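Local coordinates for protein AT-less polyketide synthase (Streptomyces platensis subsp. rosaceus, PDB 4TKT) that probably catalyses decarboxylative Claisen condensation of acyl chains as a ketosynthase domain of the AT-less polyketide synthase that builds isomigrastatin, at residues F340-I352 with I396-E408. Residues are numbered along the deposited sequence; the frame is centred on the assembly and turned at random.
Sequences FAEFTDARNFCAI and IDFADSPFVLQRE
Phe403 lies with its ring sandwiched: Ile352 CD1 sits 4.1 Å from the ring centroid and only 8° off the normal, while Pro402 CB, from its own segment, is centred over the opposite face. With CG1 anti to the backbone N (chi1 -166°), Ile352 sets CD1 over its own side of the ring, opposite Pro402, as its CG2 meets Phe403 CB. Cys350 SG reaches the same ring at its edge, a sulfur-aromatic contact. The Phe340 ring stands nearly perpendicular to Phe403, planes at 86°, and its CE2 comes to 3.5 Å from Phe403 CZ; one face of Phe340 takes Pro402 CB in a CH-pi contact. An alanine in place of Phe340 would probably cost Pro402 CB its CH-pi contact with that ring and open a gap beside Phe403 CZ. Phe349 CE1 also touches Pro402 CB, at 3.6 Å, so a second phenylalanine of 340-352 meets the proline.

The backbones pair in parallel, with Cys350, Ala351 and Ile352 matched to Phe403, Val404 and Leu405. Pro402 O accepts from both Phe349 N and Cys350 N, Val404 N donates to Cys350 O, and Gln406 N gives Ile352 O a nearly straight bond (3.0 Å); Ile352 N to Val404 O is weak. Strand 403-405 thereby closes one end of the thiolase-fold sheet, 350-353 separating it from 317-319, and helix 328-340 backs Phe403 through Leu336.

At the exposed end Asn348 N donates to Ser401 O (2.8 Å), and Arg347 NE and NH2 grip Ala399 O side-on, NE at 3.1 Å, with the oxygen in the guanidinium plane. Asp400 OD1 lies 4.0 Å from Arg347 NE but well out of that plane, so its attraction is probably only electrostatic. Apolar packing thus secures the buried face of this edge pairing, whereas its solvent-facing loop is tied by a backbone bond and by a charged side chain on a backbone carbonyl.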
ATOM      1  N   PHE A 340     -18.779  17.925  11.467  1.00 49.70           N
ATOM      2  CA  PHE A 340     -19.197  18.875  10.444  1.00 45.19           C
ATOM      3  C   PHE A 340     -20.057  20.006  11.005  1.00 58.44           C
ATOM      4  O   PHE A 340     -20.041  21.122  10.482  1.00 64.04           O
ATOM      5  CB  PHE A 340     -19.962  18.154   9.331  1.00 45.60           C
ATOM      6  CG  PHE A 340     -19.078  17.482   8.318  1.00 44.75           C
ATOM      7  CD1 PHE A 340     -18.563  18.195   7.249  1.00 45.50           C
ATOM      8  CD2 PHE A 340     -18.773  16.136   8.429  1.00 48.10           C
ATOM      9  CE1 PHE A 340     -17.755  17.581   6.315  1.00 44.84           C
ATOM     10  CE2 PHE A 340     -17.963  15.515   7.496  1.00 42.66           C
ATOM     11  CZ  PHE A 340     -17.455  16.238   6.437  1.00 53.45           C
ATOM     12  N   ALA A 341     -20.805  19.719  12.066  1.00 47.92           N
ATOM     13  CA  ALA A 341     -21.760  20.682  12.617  1.00 48.39           C
ATOM     14  C   ALA A 341     -21.080  21.916  13.199  1.00 48.93           C
ATOM     15  O   ALA A 341     -21.718  22.951  13.385  1.00 61.14           O
ATOM     16  CB  ALA A 341     -22.624  20.020  13.675  1.00 48.16           C
ATOM     17  N   GLU A 342     -19.788  21.807  13.485  1.00 47.63           N
ATOM     18  CA  GLU A 342     -19.038  22.925  14.045  1.00 51.74           C
ATOM     19  C   GLU A 342     -18.588  23.909  12.971  1.00 56.52           C
ATOM     20  O   GLU A 342     -17.936  24.908  13.274  1.00 60.56           O
ATOM     21  CB  GLU A 342     -17.820  22.419  14.824  1.00 52.85           C
ATOM     22  CG  GLU A 342     -18.153  21.859  16.196  1.00 66.77           C
ATOM     23  CD  GLU A 342     -18.792  22.891  17.107  1.00 84.91           C
ATOM     24  OE1 GLU A 342     -18.428  24.084  17.009  1.00 91.68           O
ATOM     25  OE2 GLU A 342     -19.663  22.512  17.918  1.00 92.93           O
ATOM     26  N   PHE A 343     -18.941  23.630  11.720  1.00 64.05           N
ATOM     27  CA  PHE A 343     -18.478  24.453  10.608  1.00 56.03           C
ATOM     28  C   PHE A 343     -19.593  24.819   9.635  1.00 58.29           C
ATOM     29  O   PHE A 343     -19.691  25.968   9.204  1.00 72.58           O
ATOM     30  CB  PHE A 343     -17.353  23.739   9.865  1.00 54.26           C
ATOM     31  CG  PHE A 343     -16.141  23.474  10.710  1.00 52.21           C
ATOM     32  CD1 PHE A 343     -15.169  24.446  10.873  1.00 52.61           C
ATOM     33  CD2 PHE A 343     -15.975  22.251  11.343  1.00 49.98           C
ATOM     34  CE1 PHE A 343     -14.050  24.205  11.652  1.00 60.44           C
ATOM     35  CE2 PHE A 343     -14.858  22.003  12.122  1.00 48.19           C
ATOM     36  CZ  PHE A 343     -13.896  22.982  12.278  1.00 57.28           C
ATOM     37  N   THR A 344     -20.424  23.843   9.281  1.00 57.94           N
ATOM     38  CA  THR A 344     -21.530  24.088   8.361  1.00 66.67           C
ATOM     39  C   THR A 344     -22.790  23.326   8.749  1.00 60.12           C
ATOM     40  O   THR A 344     -22.724  22.272   9.382  1.00 64.40           O
ATOM     41  CB  THR A 344     -21.168  23.703   6.913  1.00 67.91           C
ATOM     42  OG1 THR A 344     -20.511  22.430   6.907  1.00 61.09           O
ATOM     43  CG2 THR A 344     -20.258  24.751   6.285  1.00 71.26           C
ATOM     44  N   ASP A 345     -23.935  23.870   8.353  1.00 66.11           N
ATOM     45  CA  ASP A 345     -25.222  23.222   8.572  1.00 63.99           C
ATOM     46  C   ASP A 345     -25.712  22.569   7.283  1.00 63.35           C
ATOM     47  O   ASP A 345     -26.863  22.146   7.190  1.00 70.24           O
ATOM     48  CB  ASP A 345     -26.254  24.231   9.081  1.00 65.46           C
ATOM     49  N   ALA A 346     -24.826  22.492   6.294  1.00 62.80           N
ATOM     50  CA  ALA A 346     -25.170  21.942   4.986  1.00 69.54           C
ATOM     51  C   ALA A 346     -25.491  20.450   5.056  1.00 70.45           C
ATOM     52  O   ALA A 346     -25.048  19.749   5.968  1.00 68.05           O
ATOM     53  CB  ALA A 346     -24.038  22.194   3.999  1.00 63.06           C
ATOM     54  N   ARG A 347     -26.259  19.970   4.083  1.00 62.47           N
ATOM     55  CA  ARG A 347     -26.695  18.578   4.065  1.00 61.14           C
ATOM     56  C   ARG A 347     -26.447  17.907   2.718  1.00 68.08           C
ATOM     57  O   ARG A 347     -26.660  18.509   1.667  1.00 62.82           O
ATOM     58  CB  ARG A 347     -28.181  18.484   4.415  1.00 62.61           C
ATOM     59  CG  ARG A 347     -28.512  18.842   5.853  1.00 71.16           C
ATOM     60  CD  ARG A 347     -30.010  19.009   6.048  1.00 78.61           C
ATOM     61  NE  ARG A 347     -30.768  17.960   5.371  1.00 86.13           N
ATOM     62  CZ  ARG A 347     -31.768  18.187   4.525  1.00 92.24           C
ATOM     63  NH1 ARG A 347     -32.142  19.431   4.252  1.00 94.43           N
ATOM     64  NH2 ARG A 347     -32.398  17.169   3.953  1.00 93.11           N
ATOM     65  N   ASN A 348     -25.986  16.659   2.768  1.00 67.06           N
ATOM     66  CA  ASN A 348     -25.881  15.804   1.587  1.00 66.16           C
ATOM     67  C   ASN A 348     -24.980  16.354   0.484  1.00 59.09           C
ATOM     68  O   ASN A 348     -25.371  16.385  -0.681  1.00 60.58           O
ATOM     69  CB  ASN A 348     -27.278  15.544   1.019  1.00 60.32           C
ATOM     70  CG  ASN A 348     -28.260  15.107   2.082  1.00 62.88           C
ATOM     71  OD1 ASN A 348     -27.933  14.297   2.948  1.00 62.99           O
ATOM     72  ND2 ASN A 348     -29.471  15.653   2.031  1.00 62.36           N
ATOM     73  N   PHE A 349     -23.775  16.777   0.852  1.00 57.97           N
ATOM     74  CA  PHE A 349     -22.822  17.307  -0.120  1.00 58.45           C
ATOM     75  C   PHE A 349     -21.587  16.417  -0.230  1.00 67.35           C
ATOM     76  O   PHE A 349     -20.809  16.526  -1.180  1.00 70.34           O
ATOM     77  CB  PHE A 349     -22.408  18.733   0.257  1.00 59.52           C
ATOM     78  CG  PHE A 349     -21.768  18.844   1.616  1.00 61.88           C
ATOM     79  CD1 PHE A 349     -22.539  19.103   2.739  1.00 58.07           C
ATOM     80  CD2 PHE A 349     -20.399  18.696   1.770  1.00 61.17           C
ATOM     81  CE1 PHE A 349     -21.955  19.208   3.990  1.00 56.62           C
ATOM     82  CE2 PHE A 349     -19.810  18.797   3.018  1.00 54.63           C
ATOM     83  CZ  PHE A 349     -20.589  19.055   4.129  1.00 57.40           C
ATOM     84  N   CYS A 350     -21.420  15.536   0.749  1.00 62.49           N
ATOM     85  CA  CYS A 350     -20.229  14.703   0.850  1.00 57.47           C
ATOM     86  C   CYS A 350     -20.556  13.234   0.604  1.00 57.26           C
ATOM     87  O   CYS A 350     -21.583  12.737   1.058  1.00 62.16           O
ATOM     88  CB  CYS A 350     -19.585  14.881   2.228  1.00 50.27           C
ATOM     89  SG  CYS A 350     -18.030  14.004   2.471  1.00 48.42           S
ATOM     90  N   ALA A 351     -19.684  12.545  -0.122  1.00 54.19           N
ATOM     91  CA  ALA A 351     -19.862  11.121  -0.364  1.00 48.72           C
ATOM     92  C   ALA A 351     -19.265  10.328   0.788  1.00 58.11           C
ATOM     93  O   ALA A 351     -18.333  10.789   1.448  1.00 61.36           O
ATOM     94  CB  ALA A 351     -19.226  10.714  -1.681  1.00 48.94           C
ATOM     95  N   ILE A 352     -19.806   9.140   1.033  1.00 52.03           N
ATOM     96  CA  ILE A 352     -19.300   8.294   2.104  1.00 46.01           C
ATOM     97  C   ILE A 352     -19.442   6.815   1.743  1.00 42.63           C
ATOM     98  O   ILE A 352     -20.377   6.417   1.047  1.00 51.80           O
ATOM     99  CB  ILE A 352     -20.020   8.599   3.446  1.00 45.22           C
ATOM    100  CG1 ILE A 352     -19.266   7.975   4.624  1.00 42.83           C
ATOM    101  CG2 ILE A 352     -21.480   8.157   3.405  1.00 44.45           C
ATOM    102  CD1 ILE A 352     -19.806   8.386   5.977  1.00 44.59           C
ATOM    103  N   ILE A 396     -29.657   4.988  11.306  1.00 51.63           N
ATOM    104  CA  ILE A 396     -28.919   6.077  10.674  1.00 47.07           C
ATOM    105  C   ILE A 396     -29.791   6.921   9.747  1.00 56.46           C
ATOM    106  O   ILE A 396     -30.480   6.396   8.871  1.00 50.10           O
ATOM    107  CB  ILE A 396     -27.720   5.540   9.871  1.00 50.46           C
ATOM    108  CG1 ILE A 396     -26.797   4.721  10.775  1.00 43.38           C
ATOM    109  CG2 ILE A 396     -26.955   6.683   9.220  1.00 45.76           C
ATOM    110  CD1 ILE A 396     -25.563   4.210  10.075  1.00 48.65           C
ATOM    111  N   ASP A 397     -29.748   8.234   9.949  1.00 56.66           N
ATOM    112  CA  ASP A 397     -30.487   9.169   9.110  1.00 57.27           C
ATOM    113  C   ASP A 397     -29.530   9.963   8.229  1.00 55.05           C
ATOM    114  O   ASP A 397     -29.021  11.009   8.634  1.00 52.53           O
ATOM    115  CB  ASP A 397     -31.328  10.113   9.974  1.00 62.17           C
ATOM    116  CG  ASP A 397     -32.238  11.004   9.151  1.00 73.02           C
ATOM    117  OD1 ASP A 397     -32.480  10.683   7.968  1.00 80.02           O
ATOM    118  OD2 ASP A 397     -32.719  12.021   9.693  1.00 74.42           O
ATOM    119  N   PHE A 398     -29.285   9.458   7.025  1.00 54.59           N
ATOM    120  CA  PHE A 398     -28.364  10.109   6.099  1.00 52.18           C
ATOM    121  C   PHE A 398     -28.979  11.347   5.463  1.00 54.56           C
ATOM    122  O   PHE A 398     -28.264  12.243   5.016  1.00 54.89           O
ATOM    123  CB  PHE A 398     -27.917   9.127   5.015  1.00 59.33           C
ATOM    124  CG  PHE A 398     -26.700   8.333   5.387  1.00 48.94           C
ATOM    125  CD1 PHE A 398     -25.631   8.942   6.021  1.00 47.86           C
ATOM    126  CD2 PHE A 398     -26.627   6.979   5.112  1.00 50.68           C
ATOM    127  CE1 PHE A 398     -24.509   8.219   6.368  1.00 45.74           C
ATOM    128  CE2 PHE A 398     -25.506   6.246   5.457  1.00 50.29           C
ATOM    129  CZ  PHE A 398     -24.446   6.868   6.087  1.00 44.69           C
ATOM    130  N   ALA A 399     -30.308  11.391   5.429  1.00 61.20           N
ATOM    131  CA  ALA A 399     -31.026  12.537   4.885  1.00 58.82           C
ATOM    132  C   ALA A 399     -30.701  13.803   5.671  1.00 67.32           C
ATOM    133  O   ALA A 399     -30.493  14.868   5.091  1.00 71.30           O
ATOM    134  CB  ALA A 399     -32.521  12.275   4.892  1.00 60.54           C
ATOM    135  N   ASP A 400     -30.663  13.679   6.994  1.00 67.07           N
ATOM    136  CA  ASP A 400     -30.287  14.793   7.858  1.00 68.05           C
ATOM    137  C   ASP A 400     -28.823  14.660   8.260  1.00 66.98           C
ATOM    138  O   ASP A 400     -28.494  14.538   9.440  1.00 72.43           O
ATOM    139  CB  ASP A 400     -31.184  14.847   9.096  1.00 71.29           C
ATOM    140  CG  ASP A 400     -31.005  16.128   9.890  1.00 79.80           C
ATOM    141  OD1 ASP A 400     -30.588  17.145   9.297  1.00 80.49           O
ATOM    142  OD2 ASP A 400     -31.283  16.117  11.109  1.00 84.73           O
ATOM    143  N   SER A 401     -27.949  14.678   7.261  1.00 61.30           N
ATOM    144  CA  SER A 401     -26.520  14.517   7.480  1.00 57.24           C
ATOM    145  C   SER A 401     -25.762  15.203   6.349  1.00 58.32           C
ATOM    146  O   SER A 401     -26.351  15.533   5.321  1.00 59.84           O
ATOM    147  CB  SER A 401     -26.152  13.034   7.558  1.00 56.42           C
ATOM    148  OG  SER A 401     -26.133  12.451   6.267  1.00 57.52           O
ATOM    149  N   PRO A 402     -24.452  15.429   6.532  1.00 58.26           N
ATOM    150  CA  PRO A 402     -23.667  15.992   5.428  1.00 57.04           C
ATOM    151  C   PRO A 402     -23.489  15.010   4.276  1.00 53.96           C
ATOM    152  O   PRO A 402     -23.020  15.405   3.211  1.00 54.64           O
ATOM    153  CB  PRO A 402     -22.309  16.296   6.075  1.00 52.98           C
ATOM    154  CG  PRO A 402     -22.567  16.328   7.539  1.00 54.53           C
ATOM    155  CD  PRO A 402     -23.670  15.351   7.778  1.00 56.19           C
ATOM    156  N   PHE A 403     -23.870  13.754   4.485  1.00 51.74           N
ATOM    157  CA  PHE A 403     -23.450  12.684   3.590  1.00 50.75           C
ATOM    158  C   PHE A 403     -24.518  12.141   2.650  1.00 52.04           C
ATOM    159  O   PHE A 403     -25.717  12.329   2.854  1.00 57.59           O
ATOM    160  CB  PHE A 403     -22.893  11.521   4.412  1.00 49.09           C
ATOM    161  CG  PHE A 403     -21.857  11.931   5.408  1.00 47.01           C
ATOM    162  CD1 PHE A 403     -20.608  12.356   4.988  1.00 49.31           C
ATOM    163  CD2 PHE A 403     -22.127  11.888   6.763  1.00 46.38           C
ATOM    164  CE1 PHE A 403     -19.648  12.734   5.904  1.00 53.22           C
ATOM    165  CE2 PHE A 403     -21.172  12.264   7.684  1.00 53.83           C
ATOM    166  CZ  PHE A 403     -19.930  12.687   7.253  1.00 54.20           C
ATOM    167  N   VAL A 404     -24.041  11.469   1.607  1.00 57.41           N
ATOM    168  CA  VAL A 404     -24.863  10.630   0.745  1.00 56.13           C
ATOM    169  C   VAL A 404     -24.128   9.311   0.532  1.00 54.51           C
ATOM    170  O   VAL A 404     -23.018   9.293   0.000  1.00 56.54           O
ATOM    171  CB  VAL A 404     -25.151  11.290  -0.617  1.00 54.49           C
ATOM    172  CG1 VAL A 404     -25.800  10.291  -1.561  1.00 55.01           C
ATOM    173  CG2 VAL A 404     -26.035  12.511  -0.439  1.00 56.61           C
ATOM    174  N   LEU A 405     -24.739   8.212   0.964  1.00 49.75           N
ATOM    175  CA  LEU A 405     -24.109   6.900   0.870  1.00 48.00           C
ATOM    176  C   LEU A 405     -23.871   6.497  -0.581  1.00 58.00           C
ATOM    177  O   LEU A 405     -24.810   6.397  -1.369  1.00 63.50           O
ATOM    178  CB  LEU A 405     -24.961   5.846   1.574  1.00 47.49           C
ATOM    179  CG  LEU A 405     -24.352   4.444   1.613  1.00 45.72           C
ATOM    180  CD1 LEU A 405     -23.006   4.477   2.316  1.00 43.82           C
ATOM    181  CD2 LEU A 405     -25.295   3.471   2.297  1.00 53.73           C
ATOM    182  N   GLN A 406     -22.609   6.267  -0.926  1.00 47.44           N
ATOM    183  CA  GLN A 406     -22.232   5.944  -2.298  1.00 51.83           C
ATOM    184  C   GLN A 406     -22.566   4.494  -2.642  1.00 47.55           C
ATOM    185  O   GLN A 406     -21.913   3.568  -2.164  1.00 52.49           O
ATOM    186  CB  GLN A 406     -20.741   6.206  -2.515  1.00 47.05           C
ATOM    187  CG  GLN A 406     -20.340   6.302  -3.974  1.00 54.72           C
ATOM    188  CD  GLN A 406     -21.019   7.456  -4.687  1.00 53.79           C
ATOM    189  OE1 GLN A 406     -21.150   8.549  -4.136  1.00 51.05           O
ATOM    190  NE2 GLN A 406     -21.457   7.216  -5.917  1.00 52.00           N
ATOM    191  N   ARG A 407     -23.583   4.301  -3.478  1.00 49.19           N
ATOM    192  CA  ARG A 407     -24.040   2.957  -3.814  1.00 52.54           C
ATOM    193  C   ARG A 407     -23.964   2.676  -5.313  1.00 56.86           C
ATOM    194  O   ARG A 407     -24.270   1.573  -5.763  1.00 58.70           O
ATOM    195  CB  ARG A 407     -25.467   2.744  -3.303  1.00 53.84           C
ATOM    196  CG  ARG A 407     -25.542   2.538  -1.794  1.00 58.49           C
ATOM    197  CD  ARG A 407     -26.971   2.384  -1.305  1.00 66.81           C
ATOM    198  NE  ARG A 407     -27.621   3.670  -1.072  1.00 73.50           N
ATOM    199  CZ  ARG A 407     -28.782   3.814  -0.441  1.00 77.01           C
ATOM    200  NH1 ARG A 407     -29.423   2.749   0.024  1.00 76.26           N
ATOM    201  NH2 ARG A 407     -29.302   5.021  -0.269  1.00 81.16           N
ATOM    202  N   GLU A 408     -23.544   3.673  -6.081  1.00 58.25           N
ATOM    203  CA  GLU A 408     -23.356   3.498  -7.516  1.00 61.47           C
ATOM    204  C   GLU A 408     -22.063   4.165  -7.962  1.00 59.26           C
ATOM    205  O   GLU A 408     -21.628   5.151  -7.365  1.00 61.27           O
ATOM    206  CB  GLU A 408     -24.545   4.072  -8.294  1.00 54.98           C
TER